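Local coordinates for StAR-related lipid transfer protein 13 (Homo sapiens, PDB 2PSO) that acts, as the full-length protein, as a GTPase activator for RhoA and perhaps Cdc42, and carries a lipid-binding START domain, the part described here, at residues 47-50 / 51-55; 83-87 / 88-92. All blocks are in the same frame, centred on the assembly; numbering follows the deposited sequence.

How the interactions relate
Both interactions are short-range turns at the ends of helices within the START domain, and they come in series along the chain. In interaction 1, helix 37-48 gives way to strand 53-55, the short strand that pairs with 62-66 in the curved, mainly antiparallel sheet. The chain then runs through strands 62-66 and 76-83, and interaction 2 follows where the latter passes into helix 87-96. Their centres lie 30 Å apart and their nearest atoms about 18 Å, so the two do not touch. They are separate elements of one domain: a surface turn leading into the sheet, and a partly buried one leading out of it into a helix packed on strands 151-157 and 169-182.

Interaction 1. Residues 47-50 / 51-55; sequences EKFK and GWVTC
The turn that carries the chain from helix 37-48 of the START domain into strand 53-55 is crossed by the ring of Phe-49, which reaches forward over the backbone of Gly-51. Phe-49 sets CG anti to its own N (chi1 -172°), and this swings the ring along the chain that follows. The peptide nitrogen of Gly-51 then stands 3.4 Å above the ring plane, over its centre. Gly-51 CA lies over the same face, 3.9 Å from the centroid of the Phe-49 ring, in a CH-pi contact. The nearest approach is at one rim of the ring, where Phe-49 CE2 comes to 3.3 Å from Gly-51 C. Consistent with the lack of a side chain on Gly-51, the ring lies against the main chain. Val-53 meets the ring differently: its CG2 methyl sits at the edge, close to the ring plane, 3.9 Å from Phe-49 CD2.

Lys-50 turns the other way. Its chain, bent at chi2 and chi4, curls back over the end of the helix, and NZ gives a hydrogen bond of 3.1 Å to Lys-48 O. The ammonium comes from above the carbonyl plane, 41° out of it.

Beyond the turn, Val-53 and Cys-55 pair through their backbones with Phe-65 and Leu-63 of strand 62-66, while the Trp-52 indole makes cation-pi contacts with Lys-66 and Lys-78. The whole is a surface helix-to-strand connection of the START domain, in which an aromatic ring packs over the glycine two residues on and touches Val-53 at its edge.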
loop_
_atom_site.group_PDB
_atom_site.type_symbol
_atom_site.label_atom_id
_atom_site.label_comp_id
_atom_site.label_asym_id
_atom_site.label_seq_id
_atom_site.Cartn_x
_atom_site.Cartn_y
_atom_site.Cartn_z
ATOM N N GLU A 47 17.950 10.347 11.231
ATOM C CA GLU A 47 18.950 10.060 10.187
ATOM C C GLU A 47 19.862 8.904 10.586
ATOM O O GLU A 47 20.315 8.135 9.741
ATOM C CB GLU A 47 19.799 11.293 9.847
ATOM C CG GLU A 47 19.108 12.356 8.983
ATOM C CD GLU A 47 18.587 11.827 7.650
ATOM O OE1 GLU A 47 19.400 11.601 6.723
ATOM O OE2 GLU A 47 17.350 11.661 7.524
ATOM N N LYS A 48 20.122 8.790 11.883
ATOM C CA LYS A 48 20.897 7.677 12.412
ATOM C C LYS A 48 20.117 6.362 12.303
ATOM O O LYS A 48 20.689 5.316 11.995
ATOM C CB LYS A 48 21.296 7.953 13.868
ATOM N N PHE A 49 18.806 6.438 12.529
ATOM C CA PHE A 49 17.932 5.256 12.608
ATOM C C PHE A 49 17.493 4.668 11.262
ATOM O O PHE A 49 17.137 5.393 10.338
ATOM C CB PHE A 49 16.709 5.577 13.458
ATOM C CG PHE A 49 15.856 4.389 13.749
ATOM C CD1 PHE A 49 16.423 3.218 14.229
ATOM C CD2 PHE A 49 14.485 4.442 13.546
ATOM C CE1 PHE A 49 15.642 2.117 14.484
ATOM C CE2 PHE A 49 13.694 3.351 13.813
ATOM C CZ PHE A 49 14.267 2.185 14.292
ATOM N N LYS A 50 17.518 3.344 11.155
ATOM C CA LYS A 50 17.278 2.703 9.866
ATOM C C LYS A 50 16.101 1.716 9.863
ATOM O O LYS A 50 15.915 0.965 8.905
ATOM C CB LYS A 50 18.561 2.022 9.349
ATOM C CG LYS A 50 19.837 2.860 9.484
ATOM C CD LYS A 50 20.760 2.711 8.278
ATOM C CE LYS A 50 22.184 3.210 8.580
ATOM N NZ LYS A 50 22.231 4.477 9.406
ATOM N N GLY A 51 15.304 1.738 10.927
ATOM C CA GLY A 51 14.118 0.882 11.036
ATOM C C GLY A 51 12.789 1.633 11.095
ATOM O O GLY A 51 12.662 2.754 10.589
ATOM N N TRP A 52 11.801 1.035 11.748
ATOM C CA TRP A 52 10.437 1.529 11.614
ATOM C C TRP A 52 10.047 2.584 12.628
ATOM O O TRP A 52 10.064 2.323 13.824
ATOM C CB TRP A 52 9.424 0.368 11.638
ATOM C CG TRP A 52 9.503 -0.545 10.420
ATOM C CD1 TRP A 52 10.022 -1.802 10.387
ATOM C CD2 TRP A 52 9.053 -0.262 9.082
ATOM N NE1 TRP A 52 9.932 -2.317 9.120
ATOM C CE2 TRP A 52 9.333 -1.397 8.300
ATOM C CE3 TRP A 52 8.443 0.833 8.475
ATOM C CZ2 TRP A 52 9.033 -1.469 6.935
ATOM C CZ3 TRP A 52 8.138 0.756 7.121
ATOM C CH2 TRP A 52 8.439 -0.389 6.369
ATOM N N VAL A 53 9.657 3.762 12.148
ATOM C CA VAL A 53 9.187 4.837 13.034
ATOM C C VAL A 53 7.662 4.885 13.118
ATOM O O VAL A 53 7.008 5.203 12.122
ATOM C CB VAL A 53 9.670 6.216 12.545
ATOM C CG1 VAL A 53 9.082 7.313 13.408
ATOM C CG2 VAL A 53 11.189 6.271 12.529
ATOM N N THR A 54 7.099 4.606 14.295
ATOM C CA THR A 54 5.647 4.479 14.435
ATOM C C THR A 54 4.853 5.794 14.368
ATOM O O THR A 54 5.372 6.849 14.637
ATOM C CB THR A 54 5.272 3.625 15.681
ATOM O OG1 THR A 54 5.220 4.428 16.865
ATOM C CG2 THR A 54 6.295 2.517 15.873
ATOM N N CYS A 55 3.587 5.724 13.975
ATOM C CA CYS A 55 2.740 6.911 13.898
ATOM C C CYS A 55 1.426 6.721 14.608
ATOM O O CYS A 55 1.037 5.606 14.935
ATOM C CB CYS A 55 2.414 7.266 12.461
ATOM S SG CYS A 55 3.846 7.369 11.434
#

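Interaction 2. Residues 83-87 / 88-92; sequences VEAPP and SVVLN
Val-90 and Val-89 both place CG1 anti to their own backbone N (chi1 -170° and 177°), leaving each CG2 beside that nitrogen and facing back toward the chain that leads into the helix. The CG2 methyl of Val-90 meets Val-83 CG2 tip to tip at 4.0 Å and lies 3.9 Å from Ala-85 CB. Val-89 uses both branches: CG2 rests 3.6 Å from Pro-86 CG, the two side chains crossing at a slant, while CG1 lies 4.1 Å from Ala-85 CB.

Here strand 76-83 turns, through an inverse gamma turn centred on Glu-84, into helix 87-96 of the START fold, with Pro-86 at the N-cap. Its carbonyl O accepts Val-90 N at 3.2 Å in a nearly straight bond, 167° at the hydrogen. Pro-87 O takes Leu-91 N at 2.8 Å, continuing the i to i+4 pattern; Pro-87, having no N-H to donate, is readily accommodated in the first turn.

Outside the turn, Ser-188 OG hydrogen-bonds to Ala-85 O. Ile-180 of strand 169-182 packs against Pro-87, Val-90 and Leu-91, and Phe-225 touches Val-83 and Val-89.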
loop_
_atom_site.group_PDB
_atom_site.type_symbol
_atom_site.label_atom_id
_atom_site.label_comp_id
_atom_site.label_asym_id
_atom_site.label_seq_id
_atom_site.Cartn_x
_atom_site.Cartn_y
_atom_site.Cartn_z
ATOM N N VAL A 83 -7.913 -8.872 10.538
ATOM C CA VAL A 83 -9.144 -9.060 9.772
ATOM C C VAL A 83 -9.796 -10.400 10.055
ATOM O O VAL A 83 -9.107 -11.419 10.167
ATOM C CB VAL A 83 -8.949 -8.819 8.253
ATOM C CG1 VAL A 83 -7.530 -9.068 7.860
ATOM C CG2 VAL A 83 -9.897 -9.682 7.433
ATOM N N GLU A 84 -11.126 -10.366 10.193
ATOM C CA GLU A 84 -11.954 -11.543 10.519
ATOM C C GLU A 84 -12.168 -12.509 9.348
ATOM O O GLU A 84 -13.302 -12.726 8.925
ATOM C CB GLU A 84 -13.332 -11.095 11.031
ATOM C CG GLU A 84 -13.306 -10.265 12.323
ATOM C CD GLU A 84 -12.741 -11.037 13.507
ATOM O OE1 GLU A 84 -13.360 -12.053 13.900
ATOM O OE2 GLU A 84 -11.677 -10.617 14.037
ATOM N N ALA A 85 -11.084 -13.087 8.846
ATOM C CA ALA A 85 -11.138 -14.065 7.774
ATOM C C ALA A 85 -9.756 -14.719 7.683
ATOM O O ALA A 85 -8.742 -14.074 7.940
ATOM C CB ALA A 85 -11.504 -13.385 6.453
ATOM N N PRO A 86 -9.707 -16.004 7.315
ATOM C CA PRO A 86 -8.433 -16.712 7.192
ATOM C C PRO A 86 -7.617 -16.138 6.029
ATOM O O PRO A 86 -8.191 -15.480 5.147
ATOM C CB PRO A 86 -8.864 -18.140 6.874
ATOM C CG PRO A 86 -10.235 -18.015 6.325
ATOM C CD PRO A 86 -10.863 -16.844 6.968
ATOM N N PRO A 87 -6.289 -16.352 6.035
ATOM C CA PRO A 87 -5.397 -15.696 5.083
ATOM C C PRO A 87 -5.776 -15.803 3.622
ATOM O O PRO A 87 -6.038 -14.786 2.981
ATOM C CB PRO A 87 -4.057 -16.359 5.358
ATOM C CG PRO A 87 -4.128 -16.666 6.838
ATOM C CD PRO A 87 -5.533 -17.159 7.007
ATOM N N SER A 88 -5.810 -17.010 3.083
ATOM C CA SER A 88 -6.097 -17.158 1.651
ATOM C C SER A 88 -7.398 -16.467 1.208
ATOM O O SER A 88 -7.485 -15.980 0.096
ATOM C CB SER A 88 -6.114 -18.624 1.247
ATOM O OG SER A 88 -7.349 -19.204 1.635
ATOM N N VAL A 89 -8.409 -16.435 2.057
ATOM C CA VAL A 89 -9.595 -15.600 1.785
ATOM C C VAL A 89 -9.247 -14.127 1.655
ATOM O O VAL A 89 -9.452 -13.547 0.604
ATOM C CB VAL A 89 -10.673 -15.754 2.884
ATOM C CG1 VAL A 89 -11.841 -14.824 2.605
ATOM C CG2 VAL A 89 -11.114 -17.216 2.971
ATOM N N VAL A 90 -8.683 -13.538 2.706
ATOM C CA VAL A 90 -8.175 -12.159 2.651
ATOM C C VAL A 90 -7.337 -11.847 1.407
ATOM O O VAL A 90 -7.392 -10.727 0.867
ATOM C CB VAL A 90 -7.293 -11.844 3.871
ATOM C CG1 VAL A 90 -6.976 -10.358 3.923
ATOM C CG2 VAL A 90 -7.996 -12.301 5.154
ATOM N N LEU A 91 -6.562 -12.840 0.966
ATOM C CA LEU A 91 -5.736 -12.703 -0.201
ATOM C C LEU A 91 -6.601 -12.560 -1.445
ATOM O O LEU A 91 -6.345 -11.717 -2.294
ATOM C CB LEU A 91 -4.784 -13.896 -0.289
ATOM C CG LEU A 91 -3.809 -14.130 -1.466
ATOM C CD1 LEU A 91 -4.599 -14.642 -2.599
ATOM C CD2 LEU A 91 -2.980 -12.933 -1.895
ATOM N N ASN A 92 -7.646 -13.362 -1.545
ATOM C CA ASN A 92 -8.512 -13.288 -2.694
ATOM C C ASN A 92 -9.231 -11.952 -2.612
ATOM O O ASN A 92 -9.536 -11.321 -3.639
ATOM C CB ASN A 92 -9.524 -14.428 -2.697
ATOM C CG ASN A 92 -10.487 -14.328 -3.871
ATOM O OD1 ASN A 92 -10.099 -14.606 -5.008
ATOM N ND2 ASN A 92 -11.740 -13.874 -3.611
#